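Local coordinates for putative exported protein (Peptoclostridium difficile, PDB 5TTA) that is of unknown function but is probably exported, with a predicted signal peptide, and belongs to a family placed in the E-set clan, at residues I48-T53 with D192-S197; D94-N97 with E103-S106; P58-S63 with H132-M137; V107-S110 with V114-G117. All coordinates share one frame; numbering follows the deposited sequence.

Contact 1: residues I48-T53 with D192-S197; sequences IQYDDT and DKWKQS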
# COMPACT_ATOMS: atom_id res chain seq x y z
N ILE A 48 -10.83 -28.40 12.62
CA ILE A 48 -11.06 -27.40 13.66
C ILE A 48 -10.06 -27.67 14.76
O ILE A 48 -9.94 -28.82 15.21
CB ILE A 48 -12.48 -27.48 14.23
CG1 ILE A 48 -13.51 -27.46 13.12
CG2 ILE A 48 -12.71 -26.37 15.29
CD1 ILE A 48 -14.16 -26.14 12.92
N GLN A 49 -9.33 -26.63 15.16
CA GLN A 49 -8.46 -26.67 16.33
C GLN A 49 -8.77 -25.46 17.20
O GLN A 49 -9.21 -24.42 16.72
CB GLN A 49 -6.99 -26.69 15.90
CG GLN A 49 -6.71 -27.84 14.93
CD GLN A 49 -5.23 -28.05 14.58
OE1 GLN A 49 -4.34 -27.35 15.09
NE2 GLN A 49 -4.97 -29.02 13.70
N TYR A 50 -8.55 -25.63 18.51
CA TYR A 50 -8.79 -24.57 19.49
C TYR A 50 -7.46 -24.09 20.06
O TYR A 50 -6.56 -24.89 20.32
CB TYR A 50 -9.69 -25.07 20.60
CG TYR A 50 -10.96 -25.67 20.06
CD1 TYR A 50 -11.02 -27.02 19.68
CD2 TYR A 50 -12.09 -24.88 19.87
CE1 TYR A 50 -12.19 -27.55 19.15
CE2 TYR A 50 -13.25 -25.41 19.35
CZ TYR A 50 -13.31 -26.73 19.00
OH TYR A 50 -14.49 -27.23 18.49
N ASP A 51 -7.35 -22.78 20.29
CA ASP A 51 -6.09 -22.27 20.78
C ASP A 51 -5.90 -22.65 22.25
O ASP A 51 -6.80 -23.19 22.92
CB ASP A 51 -5.99 -20.76 20.55
CG ASP A 51 -6.94 -19.94 21.42
OD1 ASP A 51 -7.19 -20.27 22.61
OD2 ASP A 51 -7.41 -18.89 20.92
N ASP A 52 -4.71 -22.36 22.76
CA ASP A 52 -4.30 -22.79 24.10
C ASP A 52 -4.73 -21.85 25.21
O ASP A 52 -4.60 -22.22 26.38
CB ASP A 52 -2.78 -22.93 24.17
CG ASP A 52 -2.27 -24.13 23.42
OD1 ASP A 52 -1.20 -24.02 22.79
OD2 ASP A 52 -2.95 -25.18 23.46
N THR A 53 -5.21 -20.65 24.89
CA THR A 53 -5.61 -19.69 25.90
C THR A 53 -6.81 -20.23 26.67
O THR A 53 -7.40 -21.24 26.27
CB THR A 53 -5.93 -18.34 25.26
OG1 THR A 53 -7.23 -18.41 24.64
CG2 THR A 53 -4.89 -17.97 24.22
N ASP A 192 -18.75 -19.38 13.87
CA ASP A 192 -20.12 -19.86 13.66
C ASP A 192 -20.25 -21.33 14.07
O ASP A 192 -19.41 -22.17 13.72
CB ASP A 192 -20.53 -19.67 12.20
CG ASP A 192 -22.04 -19.84 12.00
OD1 ASP A 192 -22.79 -19.78 13.00
OD2 ASP A 192 -22.48 -20.03 10.85
N LYS A 193 -21.32 -21.63 14.83
CA LYS A 193 -21.72 -22.96 15.35
C LYS A 193 -20.86 -23.41 16.52
O LYS A 193 -20.98 -24.56 16.95
CB LYS A 193 -21.69 -24.08 14.28
CG LYS A 193 -22.40 -23.73 12.96
CD LYS A 193 -23.91 -23.71 13.11
CE LYS A 193 -24.58 -23.68 11.74
NZ LYS A 193 -26.05 -23.67 11.88
N TRP A 194 -20.03 -22.54 17.08
CA TRP A 194 -19.24 -22.85 18.26
C TRP A 194 -19.97 -22.33 19.50
O TRP A 194 -20.53 -21.24 19.49
CB TRP A 194 -17.86 -22.22 18.11
CG TRP A 194 -16.92 -22.27 19.28
CD1 TRP A 194 -16.40 -23.37 19.90
CD2 TRP A 194 -16.34 -21.13 19.94
NE1 TRP A 194 -15.54 -22.97 20.92
CE2 TRP A 194 -15.49 -21.60 20.96
CE3 TRP A 194 -16.48 -19.75 19.76
CZ2 TRP A 194 -14.78 -20.74 21.80
CZ3 TRP A 194 -15.74 -18.89 20.58
CH2 TRP A 194 -14.91 -19.39 21.59
N LYS A 195 -19.98 -23.14 20.55
CA LYS A 195 -20.47 -22.70 21.86
C LYS A 195 -19.28 -22.67 22.81
O LYS A 195 -18.76 -23.72 23.20
CB LYS A 195 -21.59 -23.60 22.38
CG LYS A 195 -22.20 -23.04 23.66
CD LYS A 195 -23.34 -23.90 24.18
CE LYS A 195 -24.61 -23.63 23.40
NZ LYS A 195 -24.98 -22.19 23.46
N GLN A 196 -18.87 -21.47 23.20
CA GLN A 196 -17.64 -21.33 23.99
C GLN A 196 -17.78 -22.00 25.35
O GLN A 196 -16.84 -22.64 25.83
CB GLN A 196 -17.30 -19.85 24.13
CG GLN A 196 -16.03 -19.59 24.99
CD GLN A 196 -15.60 -18.14 24.96
OE1 GLN A 196 -16.43 -17.23 25.07
NE2 GLN A 196 -14.30 -17.92 24.81
N SER A 197 -18.95 -21.88 25.98
CA SER A 197 -19.15 -22.40 27.33
C SER A 197 -18.90 -23.90 27.41
O SER A 197 -18.40 -24.39 28.43
CB SER A 197 -20.56 -22.07 27.83
OG SER A 197 -21.55 -22.69 27.02

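Contact 2: residues D94-N97 with E103-S106; sequences DAQN and EVGS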
# COMPACT_ATOMS: atom_id res chain seq x y z
N ASP A 94 -16.70 -16.46 7.58
CA ASP A 94 -15.77 -15.42 8.02
C ASP A 94 -16.40 -14.46 9.03
O ASP A 94 -16.02 -13.29 9.09
CB ASP A 94 -15.21 -14.65 6.82
CG ASP A 94 -16.29 -14.07 5.91
OD1 ASP A 94 -17.49 -14.12 6.26
OD2 ASP A 94 -15.92 -13.55 4.82
N ALA A 95 -17.31 -14.96 9.88
CA ALA A 95 -17.91 -14.11 10.90
C ALA A 95 -16.86 -13.63 11.90
O ALA A 95 -15.91 -14.34 12.22
CB ALA A 95 -19.00 -14.86 11.65
N GLN A 96 -17.07 -12.42 12.42
CA GLN A 96 -16.24 -11.87 13.48
C GLN A 96 -16.88 -12.11 14.85
O GLN A 96 -18.10 -12.24 14.97
CB GLN A 96 -16.03 -10.37 13.30
CG GLN A 96 -15.38 -9.97 11.99
CD GLN A 96 -15.19 -8.46 11.88
OE1 GLN A 96 -14.09 -7.95 12.14
NE2 GLN A 96 -16.25 -7.74 11.51
N ASN A 97 -16.04 -12.16 15.87
CA ASN A 97 -16.53 -12.36 17.22
C ASN A 97 -17.06 -11.04 17.75
O ASN A 97 -16.60 -9.96 17.36
CB ASN A 97 -15.41 -12.90 18.13
CG ASN A 97 -14.19 -11.99 18.16
OD1 ASN A 97 -13.51 -11.79 17.16
ND2 ASN A 97 -13.92 -11.42 19.32
N GLU A 103 -17.99 -4.70 21.17
CA GLU A 103 -16.81 -4.64 20.32
C GLU A 103 -16.77 -5.86 19.39
O GLU A 103 -17.02 -6.99 19.81
CB GLU A 103 -15.55 -4.59 21.16
CG GLU A 103 -14.37 -4.03 20.41
CD GLU A 103 -14.61 -2.60 19.97
OE1 GLU A 103 -15.24 -1.84 20.74
OE2 GLU A 103 -14.17 -2.24 18.85
N VAL A 104 -16.43 -5.63 18.12
CA VAL A 104 -16.41 -6.68 17.11
C VAL A 104 -14.97 -6.90 16.66
O VAL A 104 -14.27 -5.95 16.30
CB VAL A 104 -17.30 -6.31 15.91
CG1 VAL A 104 -17.24 -7.41 14.81
CG2 VAL A 104 -18.73 -6.04 16.39
N GLY A 105 -14.53 -8.16 16.69
CA GLY A 105 -13.25 -8.50 16.11
C GLY A 105 -12.04 -8.14 16.93
O GLY A 105 -10.93 -8.13 16.38
N SER A 106 -12.20 -7.82 18.20
CA SER A 106 -11.06 -7.50 19.04
C SER A 106 -10.66 -8.70 19.90
O SER A 106 -11.40 -9.68 20.04
CB SER A 106 -11.36 -6.28 19.92
OG SER A 106 -11.09 -5.08 19.22
O HOH W 1 -10.76 -11.42 16.20

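Contact 3: residues P58-S63 with H132-M137; sequences PSNVIS and HTYRKM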
# COMPACT_ATOMS: atom_id res chain seq x y z
N PRO A 58 -11.87 -21.18 18.30
CA PRO A 58 -11.80 -22.18 17.22
C PRO A 58 -11.29 -21.61 15.91
O PRO A 58 -11.65 -20.51 15.50
CB PRO A 58 -13.28 -22.59 17.04
CG PRO A 58 -14.04 -21.31 17.31
CD PRO A 58 -13.20 -20.56 18.42
N SER A 59 -10.46 -22.40 15.22
CA SER A 59 -10.02 -22.03 13.88
C SER A 59 -10.10 -23.24 12.95
O SER A 59 -9.84 -24.37 13.34
CB SER A 59 -8.57 -21.52 13.82
OG SER A 59 -8.37 -20.28 14.50
N ASN A 60 -10.39 -22.95 11.68
CA ASN A 60 -10.22 -23.93 10.60
C ASN A 60 -8.74 -23.93 10.23
O ASN A 60 -8.24 -22.95 9.67
CB ASN A 60 -11.13 -23.51 9.45
CG ASN A 60 -10.94 -24.33 8.18
OD1 ASN A 60 -11.35 -23.89 7.09
ND2 ASN A 60 -10.35 -25.47 8.30
N VAL A 61 -8.01 -24.98 10.58
CA VAL A 61 -6.57 -25.03 10.34
C VAL A 61 -6.32 -25.93 9.14
O VAL A 61 -6.59 -27.14 9.18
CB VAL A 61 -5.81 -25.52 11.58
CG1 VAL A 61 -4.28 -25.56 11.27
CG2 VAL A 61 -6.10 -24.56 12.78
N ILE A 62 -5.81 -25.34 8.06
CA ILE A 62 -5.51 -26.05 6.81
C ILE A 62 -4.01 -26.29 6.76
O ILE A 62 -3.22 -25.34 6.72
CB ILE A 62 -5.99 -25.24 5.59
CG1 ILE A 62 -7.45 -24.84 5.81
CG2 ILE A 62 -5.80 -26.07 4.30
CD1 ILE A 62 -8.02 -23.91 4.77
N SER A 63 -3.62 -27.57 6.76
CA SER A 63 -2.21 -27.94 6.71
C SER A 63 -1.82 -28.12 5.25
O SER A 63 -2.41 -28.95 4.54
CB SER A 63 -1.96 -29.20 7.53
OG SER A 63 -0.66 -29.70 7.26
N HIS A 132 -16.87 -21.63 1.30
CA HIS A 132 -16.09 -20.41 1.41
C HIS A 132 -14.76 -20.58 0.69
O HIS A 132 -14.11 -21.63 0.81
CB HIS A 132 -15.82 -20.02 2.87
CG HIS A 132 -15.12 -18.70 3.00
ND1 HIS A 132 -15.73 -17.51 2.69
CD2 HIS A 132 -13.86 -18.38 3.41
CE1 HIS A 132 -14.89 -16.51 2.90
NE2 HIS A 132 -13.74 -17.02 3.33
N THR A 133 -14.33 -19.56 -0.03
CA THR A 133 -13.04 -19.63 -0.71
C THR A 133 -12.07 -18.72 0.02
O THR A 133 -12.22 -17.49 -0.02
CB THR A 133 -13.16 -19.26 -2.18
OG1 THR A 133 -13.95 -20.26 -2.84
CG2 THR A 133 -11.78 -19.23 -2.83
N TYR A 134 -11.08 -19.33 0.66
CA TYR A 134 -9.99 -18.60 1.30
C TYR A 134 -8.93 -18.19 0.28
O TYR A 134 -8.56 -18.98 -0.61
CB TYR A 134 -9.37 -19.47 2.39
CG TYR A 134 -10.28 -19.82 3.53
CD1 TYR A 134 -10.51 -18.90 4.58
CD2 TYR A 134 -10.92 -21.08 3.60
CE1 TYR A 134 -11.34 -19.22 5.65
CE2 TYR A 134 -11.76 -21.41 4.67
CZ TYR A 134 -11.96 -20.46 5.70
OH TYR A 134 -12.76 -20.76 6.78
N ARG A 135 -8.43 -16.96 0.40
CA ARG A 135 -7.40 -16.45 -0.50
C ARG A 135 -6.19 -16.03 0.33
O ARG A 135 -6.35 -15.38 1.37
CB ARG A 135 -7.98 -15.30 -1.33
CG ARG A 135 -7.13 -14.88 -2.50
CD ARG A 135 -7.94 -14.02 -3.47
NE ARG A 135 -7.95 -12.62 -3.07
CZ ARG A 135 -7.05 -11.73 -3.47
NH1 ARG A 135 -6.08 -12.09 -4.30
NH2 ARG A 135 -7.14 -10.47 -3.05
N LYS A 136 -4.99 -16.42 -0.12
CA LYS A 136 -3.78 -16.11 0.65
C LYS A 136 -3.57 -14.61 0.76
O LYS A 136 -3.30 -14.09 1.85
CB LYS A 136 -2.55 -16.78 0.02
CG LYS A 136 -1.21 -16.60 0.82
CD LYS A 136 -0.04 -17.13 0.00
CE LYS A 136 1.30 -17.28 0.77
NZ LYS A 136 1.56 -16.20 1.76
N MSE A 137 -3.69 -13.88 -0.34
CA MSE A 137 -3.49 -12.44 -0.28
C MSE A 137 -4.81 -11.76 0.08
O MSE A 137 -5.21 -10.78 -0.54
CB MSE A 137 -2.96 -11.89 -1.61
CG MSE A 137 -1.57 -12.36 -2.01
SE MSE A 137 -1.14 -11.76 -3.83
CE MSE A 137 -1.17 -9.82 -3.51

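Contact 4: residues V107-S110 with V114-G117; sequences VGFS and VDYG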
# COMPACT_ATOMS: atom_id res chain seq x y z
N VAL A 107 -9.46 -8.60 20.47
CA VAL A 107 -8.89 -9.63 21.32
C VAL A 107 -8.13 -8.94 22.44
O VAL A 107 -7.56 -7.86 22.25
CB VAL A 107 -7.98 -10.57 20.51
CG1 VAL A 107 -6.72 -9.84 20.08
CG2 VAL A 107 -7.66 -11.83 21.31
N GLY A 108 -8.10 -9.58 23.60
CA GLY A 108 -7.48 -9.00 24.78
C GLY A 108 -8.55 -8.43 25.69
O GLY A 108 -9.59 -9.05 25.88
N PHE A 109 -8.29 -7.25 26.25
CA PHE A 109 -9.23 -6.55 27.11
C PHE A 109 -9.47 -5.15 26.57
O PHE A 109 -8.57 -4.52 26.00
CB PHE A 109 -8.72 -6.46 28.57
CG PHE A 109 -8.77 -7.76 29.30
CD1 PHE A 109 -7.74 -8.68 29.18
CD2 PHE A 109 -9.86 -8.08 30.09
CE1 PHE A 109 -7.79 -9.89 29.84
CE2 PHE A 109 -9.93 -9.30 30.75
CZ PHE A 109 -8.89 -10.20 30.63
N SER A 110 -10.68 -4.65 26.78
CA SER A 110 -10.96 -3.28 26.46
C SER A 110 -10.22 -2.39 27.46
O SER A 110 -9.80 -2.86 28.52
CB SER A 110 -12.46 -3.01 26.51
OG SER A 110 -12.88 -2.87 27.86
N VAL A 114 -13.27 -4.82 29.88
CA VAL A 114 -14.15 -5.87 29.36
C VAL A 114 -13.30 -6.93 28.68
O VAL A 114 -12.41 -6.61 27.88
CB VAL A 114 -15.19 -5.29 28.38
CG1 VAL A 114 -15.80 -6.41 27.47
CG2 VAL A 114 -16.27 -4.55 29.14
N ASP A 115 -13.57 -8.19 28.99
CA ASP A 115 -12.82 -9.31 28.43
C ASP A 115 -13.33 -9.63 27.03
O ASP A 115 -14.43 -10.18 26.87
CB ASP A 115 -12.95 -10.52 29.35
CG ASP A 115 -11.95 -11.60 29.04
OD1 ASP A 115 -11.40 -11.59 27.92
OD2 ASP A 115 -11.72 -12.47 29.91
N TYR A 116 -12.52 -9.32 26.01
CA TYR A 116 -12.83 -9.67 24.62
C TYR A 116 -12.70 -11.16 24.35
O TYR A 116 -13.24 -11.64 23.34
CB TYR A 116 -11.88 -8.94 23.66
CG TYR A 116 -12.00 -7.43 23.62
CD1 TYR A 116 -13.24 -6.79 23.74
CD2 TYR A 116 -10.87 -6.64 23.42
CE1 TYR A 116 -13.34 -5.41 23.68
CE2 TYR A 116 -10.96 -5.27 23.36
CZ TYR A 116 -12.19 -4.65 23.48
OH TYR A 116 -12.25 -3.28 23.42
N GLY A 117 -11.97 -11.90 25.19
CA GLY A 117 -11.84 -13.33 25.00
C GLY A 117 -13.16 -14.06 25.06
O GLY A 117 -13.33 -15.10 24.44
O HOH W 2 -8.95 -11.78 26.84

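Contact 1: residues I48-T53 with D192-S197
Tyr-50 and Trp-194 carry this small surface contact, burying just 72 Å². The rings meet obliquely: the centroid of the Tyr-50 ring lies 5.7 Å from that of the Trp-194 five-membered ring, with the two planes inclined at 34°. One flank of the phenol does the touching. Tyr-50 CE2 comes to 3.7 Å from Trp-194 NE1 and nearly as close to CD1 of the same indole, while the two side chains reach out antiparallel, each passing the other. With a chi1 of 173°, Trp-194 holds its CG anti to the backbone N and the indole reaches across. Tyr-50 ends strand 41-50, an outer strand of a three-stranded antiparallel sheet, whereas Trp-194 belongs to a weakly bonded short strand paired with 200-201; both rings also pack on Pro-58 of the neighbouring strand 58-66. Gln-196 CA sits 3.6 Å above one face of the indole, away from its middle. Polar bonding here stays local or goes to other loops. Thr-53 OG1 donates to Asp-51 OD1 at 2.8 Å from the syn side, though well above the carboxylate plane, and the Gln-196 amide binds backbone atoms of Tyr-55, Gly-117 and Val-119.

Contact 2: residues D94-N97 with E103-S106
Asn-97, at the start of the excursion that links strand 96-98 to strand 121-123, ties the returning loop at Gly-105 and Ser-106 back to the strand. Its carbonyl O accepts from Gly-105 N at 2.8 Å, and the CA-H of Val-104 points at the same oxygen from 3.3 Å (Val-104 CA to Asn-97 O). The side-chain amide adds a second bond: Asn-97 ND2 donates to Ser-106 O at 3.1 Å with an N-H...O angle of 167°, in the plane of that carbonyl and almost in the plane of the amide itself. With chi1 at 57°, Asn-97 CG sits between backbone N and carbonyl carbon, which turns the amide toward the loop. In the two-stranded antiparallel sheet, Gln-96 pairs through its backbone with Ser-123, and Val-104 also touches Ser-123. The other amide atom, Asn-97 OD1, accepts a hydrogen bond from a water 2.9 Å away, which makes a further, weak bond to Gly-105 O. Beside this polar set, Val-104 CG1 lies across the Gln-96 side chain at about a right angle, 3.5 Å from both Gln-96 CB and Gln-96 NE2. Gly-105 turns the loop here with a positive phi of 77°, which favours glycine.

Contact 3: residues P58-S63 with H132-M137
Ile-62 and Tyr-134 mark the nearest approach of two strand backbones, their CA atoms 10.3 Å apart, a spacing that suits layers packed through side chains. The Tyr-134 ring spans the gap. Asn-60 OD1 approaches its phenol end obliquely, 3.4 Å from Tyr-134 OH and 3.5 Å from Tyr-134 CE2, with amide and ring planes 63° apart. A chi1 of 173° swings the Asn-60 amide away from its backbone N and out to the ring. Farther back along the same flank, Ile-62 CD1 makes a looser apolar contact with Tyr-134 CD2 at 4.2 Å. Strand 58-66 is the middle strand of a three-stranded antiparallel sheet and strand 131-135 belongs to a separate five-stranded one, so the contact joins two sheets, near the centre of the chain. Phe-188, from strand 183-189 beside 58-66, stacks on the Tyr-134 ring and touches Ile-62 too, while Cys-79 of strand 72-82 meets both Asn-60 and Tyr-134. Within its own strand Tyr-134 is covered by His-132, whose CD2 rests 3.4 Å above the centre of the phenol ring, so that the imidazole directs its edge at that face.

Contact 4: residues V107-S110 with V114-G117
The carbonyl oxygen of Gly-108 is gripped twice: Tyr-116 N donates to Gly-108 O at 2.9 Å, somewhat bent, and a water donates to it as well. That water also donates a hydrogen bond to Asp-115 OD1, 2.7 Å away, so it bridges the two segments. Asp-115 OD1 further accepts from Gly-117 N, two residues on, forming an Asx turn. The segments run antiparallel, and Phe-109 with Asp-115 forms a single non-hydrogen-bonded bridge pair, flanked on one side by the Tyr-116 to Gly-108 bond and on the other by Ser-110 N to Val-114 O, 2.8 Å and nearly straight at 166°. A side chain finishes the pairing beyond this: Val-114 N donates to Ser-110 OG at 2.8 Å, the hydroxyl being brought round by a chi1 of 78°, between backbone N and carbonyl carbon. Two rings flank the pairing. The Phe-109 ring lies over the Asp-115 side chain, with Phe-109 CE2 3.5 Å from Asp-115 CG and the ring and carboxylate planes 31° apart. The Tyr-116 ring runs beneath the partner backbone, Ser-110 N standing 3.5 Å above its face toward the rim, and its phenol oxygen abuts Ser-110 CB. Asp-115 OD2 is bonded by the hydroxyl of Tyr-55. With both its oxygens engaged and an aromatic ring against it, the carboxylate is probably restrained in its rotation, and side-chain and water bonds add to a single backbone bridge.

In the fold
Along the chain, contact 1 encloses the other three, its segments being the first and the last, and contact 3 in turn encloses contacts 2 and 4. The centre of contact 3 lies about 3 Å from the centre of the chain, where the three-stranded and five-stranded sheets meet. Contact 1, centred about 15 Å from it, shares the three-stranded sheet through the neighbouring strands 41-50 and 58-66, which are joined by a backbone hydrogen bond between Gln-49 and Ser-59. Contacts 2 and 4, with centres about 12 Å apart, shape the long excursion between strands 96-98 and 121-123, joined by Tyr-116 packing on Glu-103 and Ser-106. A hydrogen bond from Gln-196 to Gly-117 anchors this peripheral excursion to contact 1.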